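Local coordinates for protein cytolethal distending toxin subunit B (Escherichia coli, PDB 2F1N) that nicks DNA as the DNase I-like endonuclease subunit of a tripartite toxin, very probably damaging the DNA of intoxicated cells and so driving them into G2/M arrest, at residues A[73-78]-A[123-128]; A[158-163]-A[178-183]; A[77-82]-A[94-99]. All coordinates share one frame; numbering follows the deposited sequence.

Contact 1: residues A[73-78]-A[123-128]; sequences PGIPVR and LSPVRQ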
loop_
_atom_site.group_PDB
_atom_site.type_symbol
_atom_site.label_atom_id
_atom_site.label_comp_id
_atom_site.label_asym_id
_atom_site.label_seq_id
_atom_site.Cartn_x
_atom_site.Cartn_y
_atom_site.Cartn_z
ATOM N N PRO A 73 13.884 -3.091 -11.764
ATOM C CA PRO A 73 14.238 -2.465 -13.062
ATOM C C PRO A 73 14.755 -1.046 -12.839
ATOM O O PRO A 73 14.158 -0.065 -13.306
ATOM C CB PRO A 73 12.909 -2.468 -13.830
ATOM C CG PRO A 73 11.841 -2.250 -12.720
ATOM C CD PRO A 73 12.427 -2.980 -11.469
ATOM N N GLY A 74 15.847 -0.940 -12.077
ATOM C CA GLY A 74 16.455 0.337 -11.733
ATOM C C GLY A 74 15.612 1.201 -10.792
ATOM O O GLY A 74 15.788 2.422 -10.750
ATOM N N ILE A 75 14.735 0.588 -9.997
ATOM C CA ILE A 75 14.020 1.366 -8.993
ATOM C C ILE A 75 14.514 1.038 -7.586
ATOM O O ILE A 75 14.451 -0.139 -7.211
ATOM C CB ILE A 75 12.531 1.111 -9.098
ATOM C CG1 ILE A 75 11.999 1.562 -10.470
ATOM C CG2 ILE A 75 11.766 1.818 -7.910
ATOM C CD1 ILE A 75 10.729 0.859 -10.870
ATOM N N PRO A 76 14.995 2.042 -6.843
ATOM C CA PRO A 76 15.485 1.855 -5.476
ATOM C C PRO A 76 14.467 1.154 -4.596
ATOM O O PRO A 76 13.325 1.602 -4.496
ATOM C CB PRO A 76 15.688 3.286 -4.985
ATOM C CG PRO A 76 16.065 4.015 -6.240
ATOM C CD PRO A 76 15.192 3.451 -7.284
ATOM N N VAL A 77 14.874 0.048 -3.988
ATOM C CA VAL A 77 14.040 -0.626 -3.008
ATOM C C VAL A 77 14.933 -1.367 -2.002
ATOM O O VAL A 77 15.899 -2.019 -2.387
ATOM C CB VAL A 77 13.002 -1.591 -3.635
ATOM C CG1 VAL A 77 12.061 -2.228 -2.538
ATOM C CG2 VAL A 77 12.166 -0.874 -4.710
ATOM N N ARG A 78 14.603 -1.264 -0.712
ATOM C CA ARG A 78 15.402 -1.890 0.347
ATOM C C ARG A 78 14.489 -2.562 1.332
ATOM O O ARG A 78 13.428 -2.036 1.652
ATOM C CB ARG A 78 16.236 -0.828 1.173
ATOM C CG ARG A 78 17.359 -0.135 0.435
ATOM C CD ARG A 78 17.712 1.215 1.107
ATOM N NE ARG A 78 18.718 0.967 2.116
ATOM C CZ ARG A 78 19.000 1.770 3.144
ATOM N NH1 ARG A 78 18.309 2.879 3.346
ATOM N NH2 ARG A 78 19.990 1.442 3.971
ATOM N N LEU A 123 7.319 -2.599 -9.923
ATOM C CA LEU A 123 6.816 -2.344 -11.266
ATOM C C LEU A 123 7.040 -0.851 -11.629
ATOM O O LEU A 123 6.937 0.050 -10.785
ATOM C CB LEU A 123 5.334 -2.749 -11.389
ATOM C CG LEU A 123 4.953 -4.116 -10.732
ATOM C CD1 LEU A 123 3.514 -4.452 -10.969
ATOM C CD2 LEU A 123 5.828 -5.295 -11.187
ATOM N N SER A 124 7.362 -0.622 -12.899
ATOM C CA SER A 124 7.729 0.701 -13.384
ATOM C C SER A 124 6.540 1.649 -13.409
ATOM O O SER A 124 5.385 1.237 -13.522
ATOM C CB SER A 124 8.361 0.560 -14.787
ATOM O OG SER A 124 9.552 -0.213 -14.624
ATOM N N PRO A 125 6.818 2.950 -13.280
ATOM C CA PRO A 125 5.770 3.953 -13.428
ATOM C C PRO A 125 5.103 3.792 -14.775
ATOM O O PRO A 125 5.771 3.399 -15.742
ATOM C CB PRO A 125 6.554 5.283 -13.441
ATOM C CG PRO A 125 7.803 4.978 -12.646
ATOM C CD PRO A 125 8.139 3.532 -12.970
ATOM N N VAL A 126 3.832 4.111 -14.831
ATOM C CA VAL A 126 3.055 3.958 -16.072
ATOM C C VAL A 126 2.919 5.257 -16.833
ATOM O O VAL A 126 2.352 5.278 -17.934
ATOM C CB VAL A 126 1.663 3.360 -15.798
ATOM C CG1 VAL A 126 0.965 3.071 -17.099
ATOM C CG2 VAL A 126 1.815 2.050 -14.977
ATOM N N ARG A 127 3.487 6.324 -16.289
ATOM C CA ARG A 127 3.399 7.653 -16.903
ATOM C C ARG A 127 4.634 8.456 -16.488
ATOM O O ARG A 127 5.129 8.322 -15.360
ATOM C CB ARG A 127 2.113 8.346 -16.394
ATOM C CG ARG A 127 1.726 9.651 -17.062
ATOM C CD ARG A 127 0.396 10.197 -16.606
ATOM N NE ARG A 127 -0.712 9.356 -17.080
ATOM C CZ ARG A 127 -1.973 9.757 -17.180
ATOM N NH1 ARG A 127 -2.319 10.993 -16.846
ATOM N NH2 ARG A 127 -2.892 8.926 -17.626
ATOM N N GLN A 128 5.139 9.302 -17.386
ATOM C CA GLN A 128 6.194 10.224 -16.996
ATOM C C GLN A 128 5.769 11.080 -15.821
ATOM O O GLN A 128 4.680 11.661 -15.812
ATOM C CB GLN A 128 6.607 11.114 -18.164
ATOM C CG GLN A 128 8.057 10.912 -18.559
ATOM C CD GLN A 128 8.477 11.865 -19.666
ATOM O OE1 GLN A 128 9.092 12.901 -19.391
ATOM N NE2 GLN A 128 8.132 11.533 -20.913
HETATM O O HOH W 1 11.688 1.660 -14.058
#
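Ser124 OG is the polar atom around which this contact gathers: a water lies 2.9 Å from Ser124 OG, the ring of Pro73 comes up against it, and the tip of Ile75 sits close by. The same water donates to Pro73 O at 3.1 Å, so a single solvent molecule ties the two loops together where no direct polar bond does. Ser124 OG lies beside its own backbone N and anti to the carbonyl carbon (chi1 -63°), which turns the hydroxyl to the 73-78 loop. There Pro73 meets it with CG, 3.6 Å from Ser124 OG, with CB of the same ring a little farther off.

Ile75 supplies the apolar half. Its CB points at the 123-128 loop, and CD1 is roughly anti to CA (chi2 156°), which extends the chain toward that loop, so that one methyl makes all the contacts of this residue: Ile75 CD1 is 3.9 Å from Leu123 O, equally near Ser124 CA, and 4.3 Å from Pro125 CD. The methyl thus lies against main chain more than against side chains. With 134 Å² buried in total, this is a light, surface-lying touch between loops.

The CB of Leu123 points away from the 73-78 loop, and its side chain packs on Glu162 and Phe166 of helix 156-168, while Pro73 and Ile75 also rest on Val122 in strand 119-123. That strand edges the six-stranded sheet; the 73-78 loop runs directly into strand 78-83 of the eight-stranded sheet, and the contact therefore joins the two sheets of the DNase I-like sandwich near their margin.

Contact 2: residues A[158-163]-A[178-183]; sequences ALVEEV and LNWMIL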
loop_
_atom_site.group_PDB
_atom_site.type_symbol
_atom_site.label_atom_id
_atom_site.label_comp_id
_atom_site.label_asym_id
_atom_site.label_seq_id
_atom_site.Cartn_x
_atom_site.Cartn_y
_atom_site.Cartn_z
ATOM N N ALA A 158 -4.359 2.997 -15.104
ATOM C CA ALA A 158 -3.176 2.312 -15.655
ATOM C C ALA A 158 -2.345 1.599 -14.589
ATOM O O ALA A 158 -1.763 0.526 -14.874
ATOM C CB ALA A 158 -2.290 3.354 -16.396
ATOM N N LEU A 159 -2.243 2.184 -13.382
ATOM C CA LEU A 159 -1.602 1.467 -12.269
ATOM C C LEU A 159 -2.317 0.148 -11.940
ATOM O O LEU A 159 -1.667 -0.882 -11.730
ATOM C CB LEU A 159 -1.550 2.328 -11.004
ATOM C CG LEU A 159 -0.561 3.493 -11.157
ATOM C CD1 LEU A 159 -0.787 4.566 -10.009
ATOM C CD2 LEU A 159 0.888 3.000 -11.172
ATOM N N VAL A 160 -3.637 0.202 -11.864
ATOM C CA VAL A 160 -4.412 -1.003 -11.530
ATOM C C VAL A 160 -4.211 -2.003 -12.663
ATOM O O VAL A 160 -4.020 -3.211 -12.402
ATOM C CB VAL A 160 -5.907 -0.722 -11.358
ATOM C CG1 VAL A 160 -6.696 -2.038 -11.108
ATOM C CG2 VAL A 160 -6.150 0.229 -10.170
ATOM N N GLU A 161 -4.284 -1.517 -13.898
ATOM C CA GLU A 161 -4.115 -2.380 -15.064
ATOM C C GLU A 161 -2.713 -3.036 -15.119
ATOM O O GLU A 161 -2.576 -4.235 -15.499
ATOM C CB GLU A 161 -4.479 -1.652 -16.356
ATOM C CG GLU A 161 -5.965 -1.282 -16.376
ATOM C CD GLU A 161 -6.343 -0.171 -17.333
ATOM O OE1 GLU A 161 -5.456 0.453 -17.955
ATOM O OE2 GLU A 161 -7.575 0.098 -17.430
ATOM N N GLU A 162 -1.700 -2.283 -14.722
ATOM C CA GLU A 162 -0.353 -2.841 -14.635
ATOM C C GLU A 162 -0.260 -4.029 -13.677
ATOM O O GLU A 162 0.385 -5.017 -13.993
ATOM C CB GLU A 162 0.713 -1.801 -14.292
ATOM C CG GLU A 162 2.143 -2.383 -14.386
ATOM C CD GLU A 162 3.254 -1.345 -14.405
ATOM O OE1 GLU A 162 3.421 -0.621 -13.430
ATOM O OE2 GLU A 162 3.989 -1.256 -15.412
ATOM N N VAL A 163 -0.920 -3.943 -12.518
ATOM C CA VAL A 163 -0.879 -5.040 -11.546
ATOM C C VAL A 163 -1.646 -6.228 -12.106
ATOM O O VAL A 163 -1.165 -7.351 -12.059
ATOM C CB VAL A 163 -1.524 -4.631 -10.197
ATOM C CG1 VAL A 163 -1.640 -5.855 -9.265
ATOM C CG2 VAL A 163 -0.674 -3.497 -9.531
ATOM N N LEU A 178 -2.554 -15.480 -7.926
ATOM C CA LEU A 178 -2.402 -14.850 -6.617
ATOM C C LEU A 178 -3.536 -13.850 -6.377
ATOM O O LEU A 178 -4.059 -13.198 -7.313
ATOM C CB LEU A 178 -1.033 -14.132 -6.550
ATOM C CG LEU A 178 0.243 -15.012 -6.580
ATOM C CD1 LEU A 178 1.529 -14.110 -6.731
ATOM C CD2 LEU A 178 0.371 -15.936 -5.317
ATOM N N ASN A 179 -3.983 -13.741 -5.134
ATOM C CA ASN A 179 -4.921 -12.688 -4.798
ATOM C C ASN A 179 -4.131 -11.439 -4.503
ATOM O O ASN A 179 -3.272 -11.473 -3.651
ATOM C CB ASN A 179 -5.739 -13.079 -3.572
ATOM C CG ASN A 179 -6.642 -14.281 -3.860
ATOM O OD1 ASN A 179 -7.423 -14.240 -4.785
ATOM N ND2 ASN A 179 -6.509 -15.348 -3.073
ATOM N N TRP A 180 -4.432 -10.359 -5.213
ATOM C CA TRP A 180 -3.668 -9.106 -5.017
ATOM C C TRP A 180 -4.524 -7.974 -4.476
ATOM O O TRP A 180 -5.762 -7.929 -4.685
ATOM C CB TRP A 180 -2.952 -8.696 -6.299
ATOM C CG TRP A 180 -3.738 -8.737 -7.592
ATOM C CD1 TRP A 180 -3.706 -9.749 -8.511
ATOM C CD2 TRP A 180 -4.608 -7.728 -8.138
ATOM N NE1 TRP A 180 -4.490 -9.432 -9.593
ATOM C CE2 TRP A 180 -5.041 -8.196 -9.411
ATOM C CE3 TRP A 180 -5.039 -6.438 -7.706
ATOM C CZ2 TRP A 180 -5.916 -7.465 -10.247
ATOM C CZ3 TRP A 180 -5.907 -5.696 -8.555
ATOM C CH2 TRP A 180 -6.316 -6.207 -9.814
ATOM N N MET A 181 -3.867 -7.032 -3.773
ATOM C CA MET A 181 -4.577 -5.879 -3.265
ATOM C C MET A 181 -3.676 -4.675 -3.476
ATOM O O MET A 181 -2.523 -4.727 -3.097
ATOM C CB MET A 181 -4.890 -6.017 -1.776
ATOM C CG MET A 181 -5.787 -4.872 -1.350
ATOM S SD MET A 181 -6.240 -4.852 0.392
ATOM C CE MET A 181 -7.023 -6.452 0.569
ATOM N N ILE A 182 -4.218 -3.639 -4.100
ATOM C CA ILE A 182 -3.473 -2.379 -4.272
ATOM C C ILE A 182 -4.046 -1.360 -3.270
ATOM O O ILE A 182 -5.245 -1.035 -3.300
ATOM C CB ILE A 182 -3.655 -1.840 -5.702
ATOM C CG1 ILE A 182 -3.358 -2.927 -6.775
ATOM C CG2 ILE A 182 -2.726 -0.608 -5.868
ATOM C CD1 ILE A 182 -3.777 -2.551 -8.212
ATOM N N LEU A 183 -3.195 -0.833 -2.397
ATOM C CA LEU A 183 -3.633 0.082 -1.331
ATOM C C LEU A 183 -2.950 1.398 -1.618
ATOM O O LEU A 183 -1.735 1.430 -1.797
ATOM C CB LEU A 183 -3.099 -0.432 0.005
ATOM C CG LEU A 183 -3.769 -1.721 0.509
ATOM C CD1 LEU A 183 -2.794 -2.602 1.365
ATOM C CD2 LEU A 183 -4.965 -1.276 1.358
#
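Val163 and Ile182 meet tip to tip, with Val163 CG2 3.5 Å from Ile182 CD1. The other methyl of Val163, anti to the backbone N (chi1 172°), lies over one face of the Trp180 indole: CG1 is 4.0 Å from the centroid of the six-membered ring and 25° off its normal, a CH-pi contact. It is displaced toward the rim, and its closest ring atom is the fusion carbon, Val163 CG1 to Trp180 CD2 at 3.7 Å. One turn back, Val160 presents its backbone to the same isoleucine methyl, Val160 CA to Ile182 CD1 being 3.7 Å, while its CG1 just reaches the far end of the indole at CH2.

Farther out, Phe167 lies nearly parallel to the Trp180 ring, and Ser229 OG bonds NE1, which fixes the indole's polar edge. Val163 also touches Phe144 and Leu133, and Ile182 touches Ala146. Helix 156-168 connects the neighbouring parallel strands 141-147 and 179-183, a beta-alpha-beta crossover; its 158-163 part runs at 157° to strand 179-183, roughly antiparallel.

Dispersion and the CH-pi contact join the two segments, so here shape fit, rather than directed polar bonding, probably governs how the helix sits on the strand.

Contact 3: residues A[77-82]-A[94-99]; sequences VRELIW and YIYFSA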
loop_
_atom_site.group_PDB
_atom_site.type_symbol
_atom_site.label_atom_id
_atom_site.label_comp_id
_atom_site.label_asym_id
_atom_site.label_seq_id
_atom_site.Cartn_x
_atom_site.Cartn_y
_atom_site.Cartn_z
ATOM N N VAL A 77 14.874 0.048 -3.988
ATOM C CA VAL A 77 14.040 -0.626 -3.008
ATOM C C VAL A 77 14.933 -1.367 -2.002
ATOM O O VAL A 77 15.899 -2.019 -2.387
ATOM C CB VAL A 77 13.002 -1.591 -3.635
ATOM C CG1 VAL A 77 12.061 -2.228 -2.538
ATOM C CG2 VAL A 77 12.166 -0.874 -4.710
ATOM N N ARG A 78 14.603 -1.264 -0.712
ATOM C CA ARG A 78 15.402 -1.890 0.347
ATOM C C ARG A 78 14.489 -2.562 1.332
ATOM O O ARG A 78 13.428 -2.036 1.652
ATOM C CB ARG A 78 16.236 -0.828 1.173
ATOM C CG ARG A 78 17.359 -0.135 0.435
ATOM C CD ARG A 78 17.712 1.215 1.107
ATOM N NE ARG A 78 18.718 0.967 2.116
ATOM C CZ ARG A 78 19.000 1.770 3.144
ATOM N NH1 ARG A 78 18.309 2.879 3.346
ATOM N NH2 ARG A 78 19.990 1.442 3.971
ATOM N N GLU A 79 14.918 -3.711 1.864
ATOM C CA GLU A 79 14.223 -4.348 2.986
ATOM C C GLU A 79 14.937 -3.958 4.262
ATOM O O GLU A 79 16.153 -4.121 4.352
ATOM C CB GLU A 79 14.308 -5.874 2.855
ATOM C CG GLU A 79 13.699 -6.624 4.033
ATOM C CD GLU A 79 13.864 -8.110 3.820
ATOM O OE1 GLU A 79 14.992 -8.654 3.968
ATOM O OE2 GLU A 79 12.859 -8.724 3.417
ATOM N N LEU A 80 14.175 -3.459 5.248
ATOM C CA LEU A 80 14.713 -3.110 6.561
ATOM C C LEU A 80 14.008 -3.882 7.673
ATOM O O LEU A 80 12.813 -4.172 7.562
ATOM C CB LEU A 80 14.591 -1.579 6.821
ATOM C CG LEU A 80 14.645 -0.649 5.590
ATOM C CD1 LEU A 80 14.023 0.739 5.925
ATOM C CD2 LEU A 80 16.080 -0.476 5.113
ATOM N N ILE A 81 14.741 -4.246 8.731
ATOM C CA ILE A 81 14.099 -4.782 9.895
ATOM C C ILE A 81 14.009 -3.697 10.946
ATOM O O ILE A 81 14.980 -2.971 11.206
ATOM C CB ILE A 81 14.814 -6.087 10.419
ATOM C CG1 ILE A 81 14.454 -7.227 9.478
ATOM C CG2 ILE A 81 14.282 -6.522 11.817
ATOM C CD1 ILE A 81 15.244 -8.564 9.683
ATOM N N TRP A 82 12.834 -3.611 11.564
ATOM C CA TRP A 82 12.568 -2.554 12.549
ATOM C C TRP A 82 12.180 -3.238 13.837
ATOM O O TRP A 82 11.097 -3.843 13.970
ATOM C CB TRP A 82 11.468 -1.604 12.026
ATOM C CG TRP A 82 11.160 -0.386 12.873
ATOM C CD1 TRP A 82 11.961 0.215 13.833
ATOM C CD2 TRP A 82 9.957 0.386 12.804
ATOM N NE1 TRP A 82 11.312 1.322 14.348
ATOM C CE2 TRP A 82 10.090 1.458 13.721
ATOM C CE3 TRP A 82 8.788 0.297 12.025
ATOM C CZ2 TRP A 82 9.070 2.414 13.916
ATOM C CZ3 TRP A 82 7.771 1.286 12.191
ATOM C CH2 TRP A 82 7.945 2.326 13.129
ATOM N N TYR A 94 8.985 -5.756 9.241
ATOM C CA TYR A 94 9.792 -5.575 8.037
ATOM C C TYR A 94 9.294 -4.361 7.269
ATOM O O TYR A 94 8.096 -4.159 7.110
ATOM C CB TYR A 94 9.689 -6.841 7.128
ATOM C CG TYR A 94 10.488 -7.993 7.681
ATOM C CD1 TYR A 94 9.947 -8.818 8.651
ATOM C CD2 TYR A 94 11.776 -8.225 7.213
ATOM C CE1 TYR A 94 10.709 -9.892 9.193
ATOM C CE2 TYR A 94 12.523 -9.265 7.696
ATOM C CZ TYR A 94 11.968 -10.115 8.675
ATOM O OH TYR A 94 12.708 -11.166 9.165
ATOM N N ILE A 95 10.220 -3.501 6.805
ATOM C CA ILE A 95 9.828 -2.355 5.981
ATOM C C ILE A 95 10.400 -2.512 4.600
ATOM O O ILE A 95 11.596 -2.816 4.450
ATOM C CB ILE A 95 10.387 -1.013 6.606
ATOM C CG1 ILE A 95 9.858 -0.807 8.044
ATOM C CG2 ILE A 95 9.952 0.174 5.708
ATOM C CD1 ILE A 95 10.483 0.486 8.703
ATOM N N TYR A 96 9.593 -2.292 3.568
ATOM C CA TYR A 96 10.126 -2.323 2.189
ATOM C C TYR A 96 9.998 -0.896 1.734
ATOM O O TYR A 96 8.881 -0.312 1.679
ATOM C CB TYR A 96 9.280 -3.305 1.314
ATOM C CG TYR A 96 9.458 -4.659 1.904
ATOM C CD1 TYR A 96 10.572 -5.444 1.546
ATOM C CD2 TYR A 96 8.626 -5.104 2.954
ATOM C CE1 TYR A 96 10.815 -6.691 2.158
ATOM C CE2 TYR A 96 8.883 -6.323 3.596
ATOM C CZ TYR A 96 9.969 -7.107 3.187
ATOM O OH TYR A 96 10.247 -8.305 3.844
ATOM N N PHE A 97 11.149 -0.291 1.474
ATOM C CA PHE A 97 11.181 1.169 1.292
ATOM C C PHE A 97 11.740 1.535 -0.058
ATOM O O PHE A 97 12.811 1.039 -0.419
ATOM C CB PHE A 97 11.999 1.815 2.430
ATOM C CG PHE A 97 11.676 3.278 2.632
ATOM C CD1 PHE A 97 12.229 4.220 1.830
ATOM C CD2 PHE A 97 10.774 3.675 3.646
ATOM C CE1 PHE A 97 11.915 5.576 1.980
ATOM C CE2 PHE A 97 10.452 5.058 3.808
ATOM C CZ PHE A 97 11.025 5.974 2.952
ATOM N N SER A 98 11.068 2.447 -0.771
ATOM C CA SER A 98 11.601 2.923 -2.055
ATOM C C SER A 98 11.792 4.419 -1.996
ATOM O O SER A 98 10.809 5.140 -1.935
ATOM C CB SER A 98 10.665 2.642 -3.223
ATOM O OG SER A 98 10.519 1.254 -3.357
ATOM N N ALA A 99 13.043 4.856 -1.988
ATOM C CA ALA A 99 13.368 6.254 -2.203
ATOM C C ALA A 99 13.103 6.532 -3.698
ATOM O O ALA A 99 13.806 6.035 -4.589
ATOM C CB ALA A 99 14.811 6.496 -1.839
#
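Tyr94, two residues into strand 92-98, lays its ring alongside Ile81, both side chains pointing the same way; Tyr94 CE2 comes within 3.3 Å of Ile81 CG1, a tight fit. Ile95 exchanges two backbone bonds with Leu80, N to O and O to N, each 2.8 Å, making an antiparallel hydrogen-bonded pair. On the face shared by Leu80, Ile95 and Phe97, Ile95 CB meets Leu80 CD1; Ile95 CD1 touches Trp82 CE3 at 3.7 Å.

Tyr96, on the same face as Tyr94, runs side by side with the extended chain of Glu79. Its hydroxyl donates to the carboxylate, Tyr96 OH to Glu79 OE2 2.7 Å, approaching on the anti side 20° out of plane. Arg68 forms a salt bridge with the same OE2, Thr66 holds OE1, and Ala117 N bonds the tyrosine oxygen, so this buried polar group is well satisfied. Phe97 then pairs with Arg78 through two 2.9 Å bonds between N and O of each. Beyond that pair the ladder stops; Ser98 lies opposite Val77, its OG weakly hydrogen-bonded to Pro76 O.

The hairpin lies inside the eight-stranded sheet, between strands 64-65 and 109-113. Trp34 of helix 31-42 packs on Ile95 and Phe97, while Tyr96 and Ser98 reach strand 133-138 of the other sheet.

How the contacts relate
Contacts 1 and 3 start from the same run of chain: Val77 and Arg78 belong to both, as the 73-78 loop becomes the first strand of the 78-83/92-98 hairpin, and they also touch where Pro76 meets Ser98 and Ala99. Their centres are 15 Å apart, as are those of contacts 1 and 2. Contact 1 reaches contact 2 through Leu123 and Val126, which pack on Glu162 and Ala158 of helix 156-168. Contacts 2 and 3 stay about 11 Å apart at their nearest atoms. Along the chain, contacts 1 and 3 close before contact 2 opens. Contact 3 builds one sheet, contact 2 fastens a helix outside the other, and contact 1 bridges the two sheets of the DNase I-like nuclease fold.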